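Local structure of probable M18-family aminopeptidase 1 (Thermotoga maritima, 2GLF) at residues 15-20 / 433-437; 327-331 / 344-348; 349-354 / 385-390. The protein probably acts as a metal-dependent aminopeptidase of the M18 family, removing residues from the N termini of peptides with the help of bound metal ions. All coordinates share one frame. Residue numbers count along the deposited sequence, not the author numbering.

Contact 1: residues 15-20 / 433-437; sequences EIEAFS and KADLF
F437, K433 and I16 dominate this crossing of two helical segments, 15-20 and 433-437, whose axes pass 9.0 Å apart at a near-perpendicular +81°. The CA atoms come closest at I16-F437 and S20-K433, 6.0 Å each. F437 (chi1 t) sits against I16 and F19: its CB is 4.2 Å from I16 CG1 and its CD1 3.7 Å from F19 CB, and its ring edge turns toward the face of F19 (chi1 t) in an offset edge-to-face pair, centroids 5.6 Å apart and planes at 72°. L436 CD1 reaches F19 CD2 at 3.4 Å, so buried, apolar F19 meets both between the helices. The contact joins the N-terminal helix 13-29 to the first turn of the C-terminal helix 433-449, in the layered alpha/beta metallopeptidase domain. I16 (m, t) packs its CG2 3.5 Å from K433 CB; its CD1 lies 4.3 Å from A434 CB. K433 (chi1 m, chi2 to chi4 t) runs its methylene chain past S20, CD 3.8 Å from S20 OG, and places NZ 2.7 Å from E17 OE2 in a salt bridge; NZ also salt-bridges E235 and hydrogen-bonds R240 O. S20 OG (chi1 p) donates to E17 O at 2.7 Å.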
ATOM      1  N   GLU A  15      25.702 -15.954  53.112  1.00 22.70           N
ATOM      2  CA  GLU A  15      26.076 -17.030  52.203  1.00 22.71           C
ATOM      3  C   GLU A  15      25.890 -16.634  50.736  1.00 22.06           C
ATOM      4  O   GLU A  15      26.674 -17.031  49.880  1.00 22.94           O
ATOM      5  CB  GLU A  15      25.288 -18.308  52.522  1.00 29.16           C
ATOM      6  CG  GLU A  15      25.659 -18.931  53.864  1.00 32.36           C
ATOM      7  CD  GLU A  15      25.012 -20.284  54.099  1.00 40.47           C
ATOM      8  OE1 GLU A  15      25.303 -21.229  53.337  1.00 43.35           O
ATOM      9  OE2 GLU A  15      24.213 -20.410  55.049  1.00 43.25           O
ATOM     10  N   ILE A  16      24.859 -15.845  50.453  1.00 19.07           N
ATOM     11  CA  ILE A  16      24.577 -15.392  49.092  1.00 17.54           C
ATOM     12  C   ILE A  16      25.656 -14.413  48.640  1.00 17.45           C
ATOM     13  O   ILE A  16      26.243 -14.576  47.574  1.00 17.91           O
ATOM     14  CB  ILE A  16      23.185 -14.710  49.019  1.00  9.86           C
ATOM     15  CG1 ILE A  16      22.082 -15.768  49.181  1.00  9.86           C
ATOM     16  CG2 ILE A  16      23.035 -13.948  47.713  1.00  9.86           C
ATOM     17  CD1 ILE A  16      20.718 -15.197  49.452  1.00  9.86           C
ATOM     18  N   GLU A  17      25.918 -13.398  49.458  1.00 15.28           N
ATOM     19  CA  GLU A  17      26.942 -12.406  49.146  1.00 15.18           C
ATOM     20  C   GLU A  17      28.285 -13.062  48.867  1.00 14.49           C
ATOM     21  O   GLU A  17      28.934 -12.780  47.854  1.00 14.32           O
ATOM     22  CB  GLU A  17      27.097 -11.420  50.302  1.00 38.10           C
ATOM     23  CG  GLU A  17      26.192 -10.227  50.197  1.00 42.62           C
ATOM     24  CD  GLU A  17      26.387  -9.502  48.887  1.00 50.05           C
ATOM     25  OE1 GLU A  17      27.539  -9.115  48.595  1.00 51.74           O
ATOM     26  OE2 GLU A  17      25.392  -9.327  48.151  1.00 53.27           O
ATOM     27  N   ALA A  18      28.702 -13.938  49.776  1.00 22.22           N
ATOM     28  CA  ALA A  18      29.972 -14.636  49.634  1.00 21.07           C
ATOM     29  C   ALA A  18      30.015 -15.381  48.308  1.00 20.48           C
ATOM     30  O   ALA A  18      30.958 -15.229  47.538  1.00 20.35           O
ATOM     31  CB  ALA A  18      30.161 -15.611  50.785  1.00 33.38           C
ATOM     32  N   PHE A  19      28.973 -16.163  48.045  1.00 19.70           N
ATOM     33  CA  PHE A  19      28.887 -16.955  46.830  1.00 19.80           C
ATOM     34  C   PHE A  19      28.834 -16.122  45.554  1.00 20.01           C
ATOM     35  O   PHE A  19      29.338 -16.550  44.509  1.00 19.83           O
ATOM     36  CB  PHE A  19      27.667 -17.875  46.872  1.00 13.27           C
ATOM     37  CG  PHE A  19      27.685 -18.928  45.807  1.00 13.11           C
ATOM     38  CD1 PHE A  19      28.561 -20.004  45.895  1.00 13.23           C
ATOM     39  CD2 PHE A  19      26.879 -18.813  44.683  1.00 13.82           C
ATOM     40  CE1 PHE A  19      28.640 -20.948  44.878  1.00 12.79           C
ATOM     41  CE2 PHE A  19      26.948 -19.749  43.661  1.00 14.67           C
ATOM     42  CZ  PHE A  19      27.833 -20.821  43.756  1.00 12.56           C
ATOM     43  N   SER A  20      28.218 -14.943  45.629  1.00 19.22           N
ATOM     44  CA  SER A  20      28.120 -14.076  44.458  1.00 20.16           C
ATOM     45  C   SER A  20      29.482 -13.445  44.208  1.00 19.88           C
ATOM     46  O   SER A  20      29.876 -13.215  43.060  1.00 19.82           O
ATOM     47  CB  SER A  20      27.071 -12.983  44.673  1.00 24.07           C
ATOM     48  OG  SER A  20      27.493 -12.052  45.655  1.00 28.71           O
ATOM     49  N   LYS A 433      21.242 -12.578  42.722  1.00 14.45           N
ATOM     50  CA  LYS A 433      22.253 -13.214  43.570  1.00 13.77           C
ATOM     51  C   LYS A 433      21.613 -14.394  44.292  1.00 13.58           C
ATOM     52  O   LYS A 433      22.239 -15.437  44.471  1.00 13.98           O
ATOM     53  CB  LYS A 433      22.799 -12.238  44.615  1.00 14.38           C
ATOM     54  CG  LYS A 433      23.752 -11.207  44.076  1.00 15.28           C
ATOM     55  CD  LYS A 433      24.181 -10.259  45.169  1.00 14.50           C
ATOM     56  CE  LYS A 433      25.140  -9.215  44.631  1.00 13.78           C
ATOM     57  NZ  LYS A 433      25.583  -8.287  45.706  1.00  8.90           N
ATOM     58  N   ALA A 434      20.363 -14.215  44.711  1.00 18.96           N
ATOM     59  CA  ALA A 434      19.634 -15.271  45.407  1.00 18.96           C
ATOM     60  C   ALA A 434      19.436 -16.492  44.503  1.00 18.96           C
ATOM     61  O   ALA A 434      19.586 -17.629  44.949  1.00 18.96           O
ATOM     62  CB  ALA A 434      18.280 -14.747  45.896  1.00 13.80           C
ATOM     63  N   ASP A 435      19.104 -16.261  43.235  1.00 12.49           N
ATOM     64  CA  ASP A 435      18.900 -17.375  42.320  1.00 13.48           C
ATOM     65  C   ASP A 435      20.225 -18.060  42.012  1.00 13.49           C
ATOM     66  O   ASP A 435      20.307 -19.291  41.953  1.00 13.81           O
ATOM     67  CB  ASP A 435      18.231 -16.908  41.020  1.00 29.70           C
ATOM     68  CG  ASP A 435      16.784 -16.463  41.228  1.00 33.03           C
ATOM     69  OD1 ASP A 435      16.101 -17.007  42.121  1.00 34.09           O
ATOM     70  OD2 ASP A 435      16.320 -15.578  40.482  1.00 36.46           O
ATOM     71  N   LEU A 436      21.267 -17.259  41.825  1.00 18.36           N
ATOM     72  CA  LEU A 436      22.592 -17.792  41.539  1.00 17.82           C
ATOM     73  C   LEU A 436      22.910 -18.879  42.572  1.00 19.08           C
ATOM     74  O   LEU A 436      23.264 -20.010  42.224  1.00 19.05           O
ATOM     75  CB  LEU A 436      23.618 -16.661  41.626  1.00  8.65           C
ATOM     76  CG  LEU A 436      25.073 -16.824  41.175  1.00  8.65           C
ATOM     77  CD1 LEU A 436      25.981 -16.520  42.350  1.00  8.65           C
ATOM     78  CD2 LEU A 436      25.338 -18.214  40.623  1.00  8.65           C
ATOM     79  N   PHE A 437      22.752 -18.522  43.844  1.00 18.08           N
ATOM     80  CA  PHE A 437      23.016 -19.419  44.961  1.00 18.14           C
ATOM     81  C   PHE A 437      22.080 -20.614  44.977  1.00 18.22           C
ATOM     82  O   PHE A 437      22.518 -21.760  45.074  1.00 17.55           O
ATOM     83  CB  PHE A 437      22.862 -18.659  46.276  1.00 17.91           C
ATOM     84  CG  PHE A 437      23.289 -19.440  47.494  1.00 18.66           C
ATOM     85  CD1 PHE A 437      24.635 -19.732  47.717  1.00 20.13           C
ATOM     86  CD2 PHE A 437      22.347 -19.870  48.426  1.00 20.42           C
ATOM     87  CE1 PHE A 437      25.038 -20.437  48.846  1.00 18.97           C
ATOM     88  CE2 PHE A 437      22.739 -20.578  49.556  1.00 20.44           C
ATOM     89  CZ  PHE A 437      24.091 -20.861  49.767  1.00 18.78           C
TER

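Contact 2: residues 327-331 / 344-348; sequences VCAAV and APKLG
Here the end of a central strand of the mixed sheet in the alpha/beta metallopeptidase domain meets the loop that returns toward strand 351-354. Segment 327-331 leaves strand 321-329 in extended conformation, and segment 344-348, also largely extended but without regular structure, crosses it at 86° between end-to-end directions. The CA atoms come nearest at A330 and P345, 5.0 Å. C328, still in the strand, points its side chain toward the loop; chi1 p sets SG 3.7 Å from P345 CG in an apolar contact, and the side chain of C328 lies about 9 Å from a bound manganese ion. At A329 the carbonyl O lies 3.0 Å from P345 CG, while its methyl packs on L165 of a second subunit. A330, phi/psi -85/165, is small enough for the loop backbone to pass close by: its CA makes a CH...O contact of 3.4 Å with P345 O, and its CB lies 4.0 Å from L347 CD2. V331 then gives the one direct hydrogen bond of the crossing, N to P345 O at 3.2 Å. Proline suits this place because its ring packs on C328 SG and its nitrogen has no N-H needing a partner. V331 (chi1 m) divides its methyls, CG1 3.7 Å from A344 CB and CG2 3.4 Å from K346 CD, on the aliphatic part of a lysine whose NZ bonds Q110 of the second subunit. Beyond the crossing a water bridges the backbones, donating to V331 O at 3.2 Å and accepting from L347 N at 2.9 Å.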
ATOM      1  N   VAL A 327      19.884 -20.988  31.225  1.00 13.75           N
ATOM      2  CA  VAL A 327      19.037 -19.915  31.742  1.00 13.74           C
ATOM      3  C   VAL A 327      17.715 -19.730  31.013  1.00 13.69           C
ATOM      4  O   VAL A 327      17.586 -20.063  29.838  1.00 13.69           O
ATOM      5  CB  VAL A 327      19.775 -18.570  31.670  1.00 15.98           C
ATOM      6  CG1 VAL A 327      21.083 -18.635  32.450  1.00 15.24           C
ATOM      7  CG2 VAL A 327      20.046 -18.223  30.213  1.00 15.77           C
ATOM      8  N   CYS A 328      16.734 -19.188  31.723  1.00 21.10           N
ATOM      9  CA  CYS A 328      15.432 -18.911  31.133  1.00 21.79           C
ATOM     10  C   CYS A 328      15.245 -17.400  31.223  1.00 22.02           C
ATOM     11  O   CYS A 328      16.123 -16.692  31.725  1.00 21.76           O
ATOM     12  CB  CYS A 328      14.315 -19.635  31.887  1.00 15.74           C
ATOM     13  SG  CYS A 328      14.257 -19.253  33.650  1.00 18.77           S
ATOM     14  N   ALA A 329      14.108 -16.907  30.743  1.00 16.63           N
ATOM     15  CA  ALA A 329      13.841 -15.476  30.750  1.00 16.84           C
ATOM     16  C   ALA A 329      12.913 -15.083  31.880  1.00 17.51           C
ATOM     17  O   ALA A 329      11.837 -15.644  32.025  1.00 18.21           O
ATOM     18  CB  ALA A 329      13.241 -15.065  29.417  1.00 20.34           C
ATOM     19  N   ALA A 330      13.340 -14.125  32.692  1.00 20.90           N
ATOM     20  CA  ALA A 330      12.526 -13.643  33.801  1.00 21.50           C
ATOM     21  C   ALA A 330      11.594 -12.577  33.225  1.00 21.55           C
ATOM     22  O   ALA A 330      11.828 -12.099  32.113  1.00 22.45           O
ATOM     23  CB  ALA A 330      13.415 -13.047  34.872  1.00 22.17           C
ATOM     24  N   VAL A 331      10.540 -12.196  33.944  1.00 16.94           N
ATOM     25  CA  VAL A 331       9.653 -11.184  33.382  1.00 17.11           C
ATOM     26  C   VAL A 331      10.319  -9.824  33.479  1.00 18.37           C
ATOM     27  O   VAL A 331      10.832  -9.440  34.530  1.00 18.85           O
ATOM     28  CB  VAL A 331       8.268 -11.114  34.088  1.00 14.99           C
ATOM     29  CG1 VAL A 331       7.584 -12.470  34.046  1.00 14.99           C
ATOM     30  CG2 VAL A 331       8.432 -10.648  35.499  1.00 14.99           C
ATOM     31  N   ALA A 344       5.640 -18.033  34.122  1.00 18.65           N
ATOM     32  CA  ALA A 344       6.876 -17.290  33.880  1.00 17.95           C
ATOM     33  C   ALA A 344       7.674 -17.115  35.167  1.00 17.58           C
ATOM     34  O   ALA A 344       7.111 -16.900  36.238  1.00 17.36           O
ATOM     35  CB  ALA A 344       6.551 -15.936  33.293  1.00  5.60           C
ATOM     36  N   PRO A 345       9.003 -17.200  35.078  1.00 21.86           N
ATOM     37  CA  PRO A 345       9.837 -17.044  36.268  1.00 22.54           C
ATOM     38  C   PRO A 345      10.028 -15.592  36.684  1.00 23.73           C
ATOM     39  O   PRO A 345      10.011 -14.686  35.846  1.00 25.13           O
ATOM     40  CB  PRO A 345      11.148 -17.685  35.844  1.00 14.78           C
ATOM     41  CG  PRO A 345      11.226 -17.305  34.401  1.00 14.78           C
ATOM     42  CD  PRO A 345       9.818 -17.585  33.914  1.00 14.78           C
ATOM     43  N   LYS A 346      10.210 -15.383  37.986  1.00 18.75           N
ATOM     44  CA  LYS A 346      10.437 -14.053  38.546  1.00 18.50           C
ATOM     45  C   LYS A 346      11.809 -14.090  39.224  1.00 18.12           C
ATOM     46  O   LYS A 346      12.199 -15.123  39.787  1.00 18.46           O
ATOM     47  CB  LYS A 346       9.366 -13.722  39.590  1.00 14.55           C
ATOM     48  CG  LYS A 346       7.937 -13.797  39.097  1.00 17.60           C
ATOM     49  CD  LYS A 346       7.596 -12.637  38.183  1.00 24.75           C
ATOM     50  CE  LYS A 346       6.320 -11.951  38.644  1.00 25.41           C
ATOM     51  NZ  LYS A 346       6.485 -11.448  40.030  1.00 24.51           N
ATOM     52  N   LEU A 347      12.535 -12.972  39.172  1.00 11.86           N
ATOM     53  CA  LEU A 347      13.860 -12.885  39.793  1.00 12.15           C
ATOM     54  C   LEU A 347      13.808 -13.079  41.307  1.00 13.03           C
ATOM     55  O   LEU A 347      12.954 -12.516  41.984  1.00 13.24           O
ATOM     56  CB  LEU A 347      14.503 -11.527  39.502  1.00 11.98           C
ATOM     57  CG  LEU A 347      14.932 -11.201  38.075  1.00 11.98           C
ATOM     58  CD1 LEU A 347      15.316  -9.728  37.998  1.00 11.98           C
ATOM     59  CD2 LEU A 347      16.096 -12.087  37.671  1.00 11.98           C
ATOM     60  N   GLY A 348      14.729 -13.878  41.832  1.00 28.60           N
ATOM     61  CA  GLY A 348      14.778 -14.111  43.264  1.00 28.85           C
ATOM     62  C   GLY A 348      13.767 -15.097  43.824  1.00 28.93           C
ATOM     63  O   GLY A 348      13.632 -15.222  45.046  1.00 29.15           O
TER
HETATM   64  O   HOH W   1      11.415 -11.214  37.173  1.00 21.10           O

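Contact 3: residues 349-354 / 385-390; sequences YGVALV and VIWQVA
Strands 351-354 and 387-389 run parallel, -36° between their local axes and 4.6 Å apart at closest, as the two strands of a beta-alpha-beta unit whose connection contains helix 370-382. V351 pairs with W387, A352 with Q388 and L353 with V389. The backbone ladder alternates: V351 N donates to I386 O (3.1 Å), Q388 N to V351 O (2.9 Å), L353 N to Q388 O (2.9 Å) and A390 N to L353 O (3.1 Å). G350 precedes it with phi/psi 101/-178, where a CB would clash with I386 O; its own O accepts from Q388 NE2 at 3.2 Å. Q388 NE2 (chi1 p, chi2 t) also donates to K346 O, its stronger partner. G350 N bonds D435 OD1 and I386 N bonds E438 OE1, both on helix 433-449. The backbone of A352 is hydrogen-bonded to G418 of strand 414-421. On the face of V351, L353 and W387, L353 CD1 lies 3.7 Å from W387 CZ3, and the indole NE1 is satisfied by N381. A352 and Q388 share the other face; A352 CB meets A390 CB at 3.7 Å. Backbone amides and carbonyls thus fix the register, while the glutamine amide extends the pairing to backbone the ladder itself does not reach.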
ATOM      1  N   TYR A 349      13.053 -15.803  42.952  1.00 14.63           N
ATOM      2  CA  TYR A 349      12.073 -16.770  43.424  1.00 14.63           C
ATOM      3  C   TYR A 349      12.475 -18.219  43.186  1.00 14.63           C
ATOM      4  O   TYR A 349      11.622 -19.093  43.016  1.00 14.63           O
ATOM      5  CB  TYR A 349      10.693 -16.475  42.825  1.00 17.11           C
ATOM      6  CG  TYR A 349       9.982 -15.368  43.574  1.00 18.51           C
ATOM      7  CD1 TYR A 349      10.406 -14.041  43.472  1.00 18.30           C
ATOM      8  CD2 TYR A 349       8.947 -15.658  44.461  1.00 17.46           C
ATOM      9  CE1 TYR A 349       9.820 -13.040  44.240  1.00 17.50           C
ATOM     10  CE2 TYR A 349       8.359 -14.663  45.232  1.00 17.15           C
ATOM     11  CZ  TYR A 349       8.800 -13.361  45.119  1.00 18.36           C
ATOM     12  OH  TYR A 349       8.226 -12.385  45.897  1.00 18.73           O
ATOM     13  N   GLY A 350      13.783 -18.458  43.177  1.00 19.64           N
ATOM     14  CA  GLY A 350      14.292 -19.806  43.012  1.00 20.60           C
ATOM     15  C   GLY A 350      14.807 -20.216  41.650  1.00 21.32           C
ATOM     16  O   GLY A 350      14.846 -19.419  40.716  1.00 22.55           O
ATOM     17  N   VAL A 351      15.213 -21.479  41.556  1.00 27.24           N
ATOM     18  CA  VAL A 351      15.721 -22.040  40.316  1.00 26.11           C
ATOM     19  C   VAL A 351      14.513 -22.279  39.432  1.00 25.71           C
ATOM     20  O   VAL A 351      13.433 -22.622  39.924  1.00 25.05           O
ATOM     21  CB  VAL A 351      16.406 -23.399  40.544  1.00 27.10           C
ATOM     22  CG1 VAL A 351      17.328 -23.713  39.388  1.00 25.90           C
ATOM     23  CG2 VAL A 351      17.161 -23.387  41.847  1.00 27.10           C
ATOM     24  N   ALA A 352      14.693 -22.096  38.130  1.00 13.40           N
ATOM     25  CA  ALA A 352      13.603 -22.301  37.195  1.00 13.87           C
ATOM     26  C   ALA A 352      13.664 -23.699  36.627  1.00 14.40           C
ATOM     27  O   ALA A 352      14.721 -24.160  36.193  1.00 14.61           O
ATOM     28  CB  ALA A 352      13.674 -21.288  36.071  1.00  7.54           C
ATOM     29  N   LEU A 353      12.522 -24.376  36.653  1.00 23.31           N
ATOM     30  CA  LEU A 353      12.402 -25.725  36.117  1.00 23.99           C
ATOM     31  C   LEU A 353      11.620 -25.564  34.815  1.00 24.23           C
ATOM     32  O   LEU A 353      10.448 -25.179  34.826  1.00 24.64           O
ATOM     33  CB  LEU A 353      11.659 -26.621  37.119  1.00 13.25           C
ATOM     34  CG  LEU A 353      11.441 -28.107  36.814  1.00 14.21           C
ATOM     35  CD1 LEU A 353      11.213 -28.855  38.110  1.00 15.78           C
ATOM     36  CD2 LEU A 353      10.255 -28.288  35.876  1.00 15.09           C
ATOM     37  N   VAL A 354      12.289 -25.824  33.696  1.00 13.41           N
ATOM     38  CA  VAL A 354      11.685 -25.692  32.373  1.00 13.41           C
ATOM     39  C   VAL A 354      11.388 -27.062  31.786  1.00 14.00           C
ATOM     40  O   VAL A 354      12.308 -27.800  31.419  1.00 14.87           O
ATOM     41  CB  VAL A 354      12.633 -24.962  31.398  1.00  8.49           C
ATOM     42  CG1 VAL A 354      11.875 -24.534  30.178  1.00  8.49           C
ATOM     43  CG2 VAL A 354      13.285 -23.770  32.082  1.00  8.49           C
ATOM     44  N   VAL A 385      14.632 -27.034  48.541  1.00 28.53           N
ATOM     45  CA  VAL A 385      15.145 -26.117  47.533  1.00 27.77           C
ATOM     46  C   VAL A 385      14.016 -25.246  46.973  1.00 28.30           C
ATOM     47  O   VAL A 385      12.953 -25.745  46.602  1.00 28.92           O
ATOM     48  CB  VAL A 385      15.797 -26.888  46.375  1.00  6.02           C
ATOM     49  CG1 VAL A 385      16.565 -25.937  45.484  1.00  6.02           C
ATOM     50  CG2 VAL A 385      16.699 -27.966  46.919  1.00  6.02           C
ATOM     51  N   ILE A 386      14.249 -23.940  46.924  1.00 24.74           N
ATOM     52  CA  ILE A 386      13.263 -23.005  46.399  1.00 24.56           C
ATOM     53  C   ILE A 386      13.295 -23.051  44.869  1.00 24.62           C
ATOM     54  O   ILE A 386      14.332 -22.797  44.258  1.00 24.59           O
ATOM     55  CB  ILE A 386      13.556 -21.549  46.876  1.00 13.42           C
ATOM     56  CG1 ILE A 386      13.123 -21.360  48.334  1.00 13.11           C
ATOM     57  CG2 ILE A 386      12.812 -20.556  46.012  1.00 12.80           C
ATOM     58  CD1 ILE A 386      13.853 -22.229  49.315  1.00 13.99           C
ATOM     59  N   TRP A 387      12.169 -23.382  44.247  1.00 15.16           N
ATOM     60  CA  TRP A 387      12.117 -23.442  42.789  1.00 15.73           C
ATOM     61  C   TRP A 387      10.789 -22.906  42.240  1.00 15.44           C
ATOM     62  O   TRP A 387       9.811 -22.737  42.975  1.00 15.65           O
ATOM     63  CB  TRP A 387      12.345 -24.881  42.307  1.00 26.72           C
ATOM     64  CG  TRP A 387      11.268 -25.836  42.729  1.00 28.53           C
ATOM     65  CD1 TRP A 387      11.046 -26.328  43.988  1.00 29.65           C
ATOM     66  CD2 TRP A 387      10.211 -26.343  41.908  1.00 28.54           C
ATOM     67  NE1 TRP A 387       9.910 -27.104  44.000  1.00 28.78           N
ATOM     68  CE2 TRP A 387       9.377 -27.129  42.738  1.00 28.73           C
ATOM     69  CE3 TRP A 387       9.882 -26.207  40.552  1.00 25.80           C
ATOM     70  CZ2 TRP A 387       8.235 -27.776  42.254  1.00 28.50           C
ATOM     71  CZ3 TRP A 387       8.745 -26.851  40.070  1.00 28.68           C
ATOM     72  CH2 TRP A 387       7.936 -27.626  40.921  1.00 29.43           C
ATOM     73  N   GLN A 388      10.766 -22.636  40.941  1.00 11.90           N
ATOM     74  CA  GLN A 388       9.574 -22.111  40.282  1.00 10.50           C
ATOM     75  C   GLN A 388       9.503 -22.670  38.864  1.00 10.23           C
ATOM     76  O   GLN A 388      10.527 -23.035  38.297  1.00  9.60           O
ATOM     77  CB  GLN A 388       9.638 -20.574  40.247  1.00 17.78           C
ATOM     78  CG  GLN A 388      10.867 -20.016  39.542  1.00 16.15           C
ATOM     79  CD  GLN A 388      10.936 -18.496  39.573  1.00 17.99           C
ATOM     80  OE1 GLN A 388       9.917 -17.814  39.447  1.00 19.57           O
ATOM     81  NE2 GLN A 388      12.145 -17.956  39.718  1.00 15.94           N
ATOM     82  N   VAL A 389       8.302 -22.751  38.298  1.00  9.40           N
ATOM     83  CA  VAL A 389       8.158 -23.264  36.934  1.00 10.13           C
ATOM     84  C   VAL A 389       8.419 -22.117  35.975  1.00  9.61           C
ATOM     85  O   VAL A 389       8.127 -20.969  36.291  1.00  9.40           O
ATOM     86  CB  VAL A 389       6.731 -23.840  36.656  1.00 17.02           C
ATOM     87  CG1 VAL A 389       5.991 -24.058  37.961  1.00 18.47           C
ATOM     88  CG2 VAL A 389       5.951 -22.928  35.729  1.00 16.69           C
ATOM     89  N   ALA A 390       8.972 -22.425  34.809  1.00 20.67           N
ATOM     90  CA  ALA A 390       9.251 -21.381  33.832  1.00 21.80           C
ATOM     91  C   ALA A 390       8.967 -21.826  32.406  1.00 22.53           C
ATOM     92  O   ALA A 390       9.216 -22.969  32.029  1.00 23.45           O
ATOM     93  CB  ALA A 390      10.698 -20.918  33.954  1.00 17.81           C
TER

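Overall arrangement
From the N terminus, helix 13-29 waits for its partner until almost the end of the chain: contact 1 closes a loop of 412 residues, and contacts 2 and 3 both nest inside it. Contact 2 closes a short loop, 12 residues between its segments, as the chain leaves strand 321-329; contact 3 follows in series, closing the 30-residue crossover through helix 370-382 at the edge of the mixed sheet within the subunit. The two adjoin, C328 SG lying 3.2 Å from A352 CB. D435, in the C-terminal helix of contact 1, joins all three: OD2 probably accepts from G348 N (2.7 Å) and OD1 from G350 N (2.9 Å), tying that helix to the junction where segment 344-348 runs into 349-354.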